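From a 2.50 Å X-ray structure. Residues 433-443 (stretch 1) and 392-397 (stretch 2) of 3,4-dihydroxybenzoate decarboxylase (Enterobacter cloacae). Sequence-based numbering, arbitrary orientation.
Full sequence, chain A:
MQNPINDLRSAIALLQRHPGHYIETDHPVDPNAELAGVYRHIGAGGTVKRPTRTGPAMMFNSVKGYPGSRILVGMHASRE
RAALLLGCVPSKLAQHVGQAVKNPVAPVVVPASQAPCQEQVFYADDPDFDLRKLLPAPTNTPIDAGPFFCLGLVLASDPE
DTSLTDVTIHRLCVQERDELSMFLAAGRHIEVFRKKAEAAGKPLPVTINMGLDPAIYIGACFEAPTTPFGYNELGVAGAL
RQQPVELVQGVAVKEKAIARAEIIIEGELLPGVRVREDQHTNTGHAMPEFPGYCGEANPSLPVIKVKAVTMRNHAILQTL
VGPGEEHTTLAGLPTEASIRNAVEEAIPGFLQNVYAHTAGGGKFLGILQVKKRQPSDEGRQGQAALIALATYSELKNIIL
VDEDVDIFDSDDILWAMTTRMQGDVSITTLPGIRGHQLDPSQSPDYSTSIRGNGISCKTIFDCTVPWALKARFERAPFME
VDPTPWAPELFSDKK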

ATOM      1  N   ILE A 433      -2.120 -17.312   1.036  1.00 35.74           N
ATOM      2  CA  ILE A 433      -1.726 -18.422   1.895  1.00 36.16           C
ATOM      3  C   ILE A 433      -2.911 -19.361   2.058  1.00 36.53           C
ATOM      4  O   ILE A 433      -4.007 -18.926   2.431  1.00 36.29           O
ATOM      5  CB  ILE A 433      -1.233 -17.920   3.262  1.00 35.95           C
ATOM      6  CG1 ILE A 433      -0.272 -16.748   3.081  1.00 35.46           C
ATOM      7  CG2 ILE A 433      -0.548 -19.042   4.016  1.00 39.64           C
ATOM      8  CD1 ILE A 433       0.982 -17.107   2.328  1.00 35.81           C
ATOM      9  N   ARG A 434      -2.699 -20.647   1.784  1.00 37.22           N
ATOM     10  CA  ARG A 434      -3.775 -21.614   1.943  1.00 37.72           C
ATOM     11  C   ARG A 434      -4.245 -21.655   3.391  1.00 37.60           C
ATOM     12  O   ARG A 434      -3.440 -21.669   4.324  1.00 37.54           O
ATOM     13  CB  ARG A 434      -3.332 -23.009   1.501  1.00 38.61           C
ATOM     14  CG  ARG A 434      -4.403 -24.062   1.733  1.00 43.20           C
ATOM     15  CD  ARG A 434      -4.286 -25.219   0.770  1.00 40.16           C
ATOM     16  NE  ARG A 434      -4.229 -24.769  -0.616  1.00 40.08           N
ATOM     17  CZ  ARG A 434      -5.291 -24.537  -1.378  1.00 40.07           C
ATOM     18  NH1 ARG A 434      -5.132 -24.136  -2.631  1.00 40.05           N
ATOM     19  NH2 ARG A 434      -6.510 -24.704  -0.892  1.00 40.15           N
ATOM     20  N   GLY A 435      -5.562 -21.655   3.569  1.00 43.31           N
ATOM     21  CA  GLY A 435      -6.151 -21.650   4.891  1.00 40.60           C
ATOM     22  C   GLY A 435      -7.071 -22.826   5.125  1.00 42.75           C
ATOM     23  O   GLY A 435      -6.666 -23.830   5.717  1.00 54.20           O
ATOM     24  N   HIS A 436      -8.312 -22.718   4.660  1.00 38.41           N
ATOM     25  CA  HIS A 436      -9.285 -23.777   4.870  1.00 39.16           C
ATOM     26  C   HIS A 436     -10.438 -23.592   3.894  1.00 39.33           C
ATOM     27  O   HIS A 436     -10.869 -22.466   3.641  1.00 38.80           O
ATOM     28  CB  HIS A 436      -9.797 -23.780   6.314  1.00 39.18           C
ATOM     29  CG  HIS A 436     -10.416 -25.075   6.732  1.00 40.08           C
ATOM     30  ND1 HIS A 436     -11.557 -25.578   6.148  1.00 40.67           N
ATOM     31  CD2 HIS A 436     -10.053 -25.971   7.681  1.00 40.58           C
ATOM     32  CE1 HIS A 436     -11.868 -26.730   6.714  1.00 41.49           C
ATOM     33  NE2 HIS A 436     -10.971 -26.990   7.649  1.00 41.45           N
ATOM     34  N   GLN A 437     -10.933 -24.708   3.358  1.00 41.19           N
ATOM     35  CA  GLN A 437     -11.987 -24.666   2.352  1.00 41.14           C
ATOM     36  C   GLN A 437     -13.322 -24.196   2.909  1.00 42.20           C
ATOM     37  O   GLN A 437     -14.149 -23.691   2.144  1.00 46.93           O
ATOM     38  CB  GLN A 437     -12.161 -26.049   1.725  1.00 45.51           C
ATOM     39  CG  GLN A 437     -10.966 -26.524   0.925  1.00 52.76           C
ATOM     40  CD  GLN A 437     -11.068 -26.161  -0.542  1.00 50.95           C
ATOM     41  OE1 GLN A 437     -12.138 -25.800  -1.031  1.00 48.81           O
ATOM     42  NE2 GLN A 437      -9.953 -26.265  -1.255  1.00 55.51           N
ATOM     43  N   LEU A 438     -13.559 -24.352   4.209  1.00 40.56           N
ATOM     44  CA  LEU A 438     -14.866 -24.056   4.775  1.00 40.77           C
ATOM     45  C   LEU A 438     -15.049 -22.592   5.148  1.00 40.00           C
ATOM     46  O   LEU A 438     -16.150 -22.208   5.555  1.00 40.20           O
ATOM     47  CB  LEU A 438     -15.125 -24.943   5.995  1.00 41.32           C
ATOM     48  CG  LEU A 438     -15.428 -26.394   5.623  1.00 42.37           C
ATOM     49  CD1 LEU A 438     -15.662 -27.236   6.860  1.00 42.96           C
ATOM     50  CD2 LEU A 438     -16.628 -26.462   4.693  1.00 42.93           C
ATOM     51  N   ASP A 439     -14.013 -21.773   5.031  1.00 40.22           N
ATOM     52  CA  ASP A 439     -14.192 -20.328   5.103  1.00 38.60           C
ATOM     53  C   ASP A 439     -14.763 -19.846   3.775  1.00 40.07           C
ATOM     54  O   ASP A 439     -14.088 -19.959   2.748  1.00 40.21           O
ATOM     55  CB  ASP A 439     -12.868 -19.633   5.399  1.00 37.85           C
ATOM     56  CG  ASP A 439     -13.010 -18.123   5.575  1.00 37.30           C
ATOM     57  OD1 ASP A 439     -14.050 -17.546   5.201  1.00 42.31           O
ATOM     58  OD2 ASP A 439     -12.062 -17.499   6.089  1.00 36.78           O
ATOM     59  N   PRO A 440     -15.988 -19.320   3.747  1.00 38.94           N
ATOM     60  CA  PRO A 440     -16.584 -18.926   2.462  1.00 39.14           C
ATOM     61  C   PRO A 440     -15.918 -17.718   1.830  1.00 38.47           C
ATOM     62  O   PRO A 440     -16.034 -17.538   0.613  1.00 38.60           O
ATOM     63  CB  PRO A 440     -18.047 -18.630   2.825  1.00 39.67           C
ATOM     64  CG  PRO A 440     -18.244 -19.190   4.199  1.00 39.88           C
ATOM     65  CD  PRO A 440     -16.916 -19.108   4.866  1.00 39.19           C
ATOM     66  N   SER A 441     -15.231 -16.886   2.611  1.00 37.84           N
ATOM     67  CA  SER A 441     -14.521 -15.746   2.053  1.00 37.27           C
ATOM     68  C   SER A 441     -13.198 -16.132   1.402  1.00 36.96           C
ATOM     69  O   SER A 441     -12.578 -15.282   0.756  1.00 36.58           O
ATOM     70  CB  SER A 441     -14.277 -14.695   3.138  1.00 36.82           C
ATOM     71  OG  SER A 441     -13.313 -15.139   4.072  1.00 36.53           O
ATOM     72  N   GLN A 442     -12.750 -17.375   1.558  1.00 37.21           N
ATOM     73  CA  GLN A 442     -11.526 -17.845   0.913  1.00 37.09           C
ATOM     74  C   GLN A 442     -11.829 -18.302  -0.515  1.00 37.55           C
ATOM     75  O   GLN A 442     -11.689 -19.466  -0.887  1.00 39.70           O
ATOM     76  CB  GLN A 442     -10.885 -18.950   1.743  1.00 37.28           C
ATOM     77  CG  GLN A 442     -10.498 -18.487   3.130  1.00 36.86           C
ATOM     78  CD  GLN A 442      -9.556 -19.436   3.837  1.00 37.01           C
ATOM     79  OE1 GLN A 442      -8.977 -20.326   3.224  1.00 44.50           O
ATOM     80  NE2 GLN A 442      -9.392 -19.240   5.140  1.00 36.82           N
ATOM     81  N   SER A 443     -12.261 -17.331  -1.316  1.00 37.42           N
ATOM     82  CA  SER A 443     -12.763 -17.541  -2.658  1.00 37.90           C
ATOM     83  C   SER A 443     -12.185 -16.490  -3.595  1.00 37.52           C
ATOM     84  O   SER A 443     -11.968 -15.342  -3.183  1.00 37.00           O
ATOM     85  CB  SER A 443     -14.298 -17.470  -2.692  1.00 38.41           C
ATOM     86  OG  SER A 443     -14.784 -17.425  -4.021  1.00 49.55           O
TER
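Stretch 2 392-397: YSELKN

How does the chain of stretch 2 begin its path over stretch 1? It has no regular helix or strand; Y392 is the first residue to leave a helix, and a type I turn from Y392 to L395 is closed by L395 N to Y392 O at 3.0 Å. Contacts then advance in the same order along both stretches.

What does the turn lay against the loop that follows the strand residues I433 and R434? S393 O lies 3.8 Å from G435 CA. S393 O is also 3.4 Å from R434 O, but two carbonyl acceptors cannot hydrogen-bond to each other. Water 1 lies beside them, 2.9 Å from S393 OG and 3.2 Å from G435 O, to which it can donate.

Where do the CA atoms come nearest? E394 and G435 have their CA atoms 4.6 Å apart, and E394 CA makes a CA-H...O contact with G435 O at 3.5 Å. The side chain of E394 continues along H436, E394 CD lying 3.5 Å from H436 CD2, at the ring edge.

What anchors the far end? The CA-to-CB bond of L395 points away, whereas K396 extends an all-t side chain past Q442, with K396 CD 4.0 Å from Q442 NE2. K396 NZ forms a salt bridge with D439 OD2 at 2.7 Å and donates to S441 OG at 2.8 Å. S441 OG in turn donates to D439 OD1 at 2.8 Å, tying both acceptors together.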

ATOM      1  N   TYR A 392      -0.033 -24.024  12.744  1.00 39.38           N
ATOM      2  CA  TYR A 392      -1.414 -24.390  12.443  1.00 39.41           C
ATOM      3  C   TYR A 392      -1.821 -23.660  11.167  1.00 38.81           C
ATOM      4  O   TYR A 392      -2.298 -22.525  11.213  1.00 43.74           O
ATOM      5  CB  TYR A 392      -2.333 -24.055  13.616  1.00 39.23           C
ATOM      6  CG  TYR A 392      -3.610 -24.858  13.637  1.00 39.90           C
ATOM      7  CD1 TYR A 392      -3.639 -26.134  14.184  1.00 40.58           C
ATOM      8  CD2 TYR A 392      -4.789 -24.343  13.113  1.00 42.63           C
ATOM      9  CE1 TYR A 392      -4.806 -26.875  14.207  1.00 45.33           C
ATOM     10  CE2 TYR A 392      -5.959 -25.075  13.131  1.00 39.77           C
ATOM     11  CZ  TYR A 392      -5.963 -26.339  13.677  1.00 46.80           C
ATOM     12  OH  TYR A 392      -7.127 -27.071  13.695  1.00 48.68           O
ATOM     13  N   SER A 393      -1.639 -24.324  10.024  1.00 40.13           N
ATOM     14  CA  SER A 393      -1.825 -23.662   8.738  1.00 39.13           C
ATOM     15  C   SER A 393      -3.276 -23.294   8.467  1.00 38.62           C
ATOM     16  O   SER A 393      -3.535 -22.470   7.583  1.00 40.47           O
ATOM     17  CB  SER A 393      -1.291 -24.546   7.608  1.00 40.46           C
ATOM     18  OG  SER A 393      -1.989 -25.774   7.540  1.00 41.16           O
ATOM     19  N   GLU A 394      -4.225 -23.875   9.195  1.00 40.60           N
ATOM     20  CA  GLU A 394      -5.625 -23.521   9.007  1.00 41.30           C
ATOM     21  C   GLU A 394      -6.024 -22.264   9.767  1.00 40.59           C
ATOM     22  O   GLU A 394      -7.179 -21.842   9.670  1.00 43.91           O
ATOM     23  CB  GLU A 394      -6.517 -24.695   9.407  1.00 41.60           C
ATOM     24  CG  GLU A 394      -6.485 -25.830   8.397  1.00 42.08           C
ATOM     25  CD  GLU A 394      -7.029 -27.130   8.948  1.00 42.99           C
ATOM     26  OE1 GLU A 394      -7.183 -27.238  10.181  1.00 45.11           O
ATOM     27  OE2 GLU A 394      -7.299 -28.047   8.146  1.00 43.82           O
ATOM     28  N   LEU A 395      -5.104 -21.663  10.513  1.00 37.75           N
ATOM     29  CA  LEU A 395      -5.350 -20.356  11.097  1.00 37.53           C
ATOM     30  C   LEU A 395      -5.466 -19.300  10.005  1.00 39.09           C
ATOM     31  O   LEU A 395      -4.828 -19.389   8.955  1.00 40.99           O
ATOM     32  CB  LEU A 395      -4.225 -19.977  12.055  1.00 39.25           C
ATOM     33  CG  LEU A 395      -4.320 -20.503  13.481  1.00 38.55           C
ATOM     34  CD1 LEU A 395      -2.969 -20.415  14.157  1.00 39.18           C
ATOM     35  CD2 LEU A 395      -5.355 -19.698  14.247  1.00 41.79           C
ATOM     36  N   LYS A 396      -6.293 -18.291  10.264  1.00 36.07           N
ATOM     37  CA  LYS A 396      -6.470 -17.178   9.344  1.00 35.62           C
ATOM     38  C   LYS A 396      -5.956 -15.864   9.910  1.00 35.18           C
ATOM     39  O   LYS A 396      -5.200 -15.160   9.241  1.00 41.24           O
ATOM     40  CB  LYS A 396      -7.950 -17.035   8.961  1.00 35.75           C
ATOM     41  CG  LYS A 396      -8.214 -15.984   7.901  1.00 35.41           C
ATOM     42  CD  LYS A 396      -9.658 -16.006   7.472  1.00 35.69           C
ATOM     43  CE  LYS A 396      -9.962 -14.929   6.455  1.00 35.45           C
ATOM     44  NZ  LYS A 396     -11.411 -14.884   6.144  1.00 35.82           N
ATOM     45  N   ASN A 397      -6.338 -15.513  11.133  1.00 37.93           N
ATOM     46  CA  ASN A 397      -5.934 -14.251  11.729  1.00 34.93           C
ATOM     47  C   ASN A 397      -5.302 -14.492  13.091  1.00 35.11           C
ATOM     48  O   ASN A 397      -5.629 -15.455  13.788  1.00 35.48           O
ATOM     49  CB  ASN A 397      -7.121 -13.295  11.865  1.00 35.16           C
ATOM     50  CG  ASN A 397      -7.684 -12.879  10.524  1.00 34.77           C
ATOM     51  OD1 ASN A 397      -6.942 -12.659   9.571  1.00 48.50           O
ATOM     52  ND2 ASN A 397      -9.002 -12.778  10.441  1.00 35.00           N
TER
HETATM   53  O   HOH W   1      -3.714 -24.900   5.440  1.00 48.07           O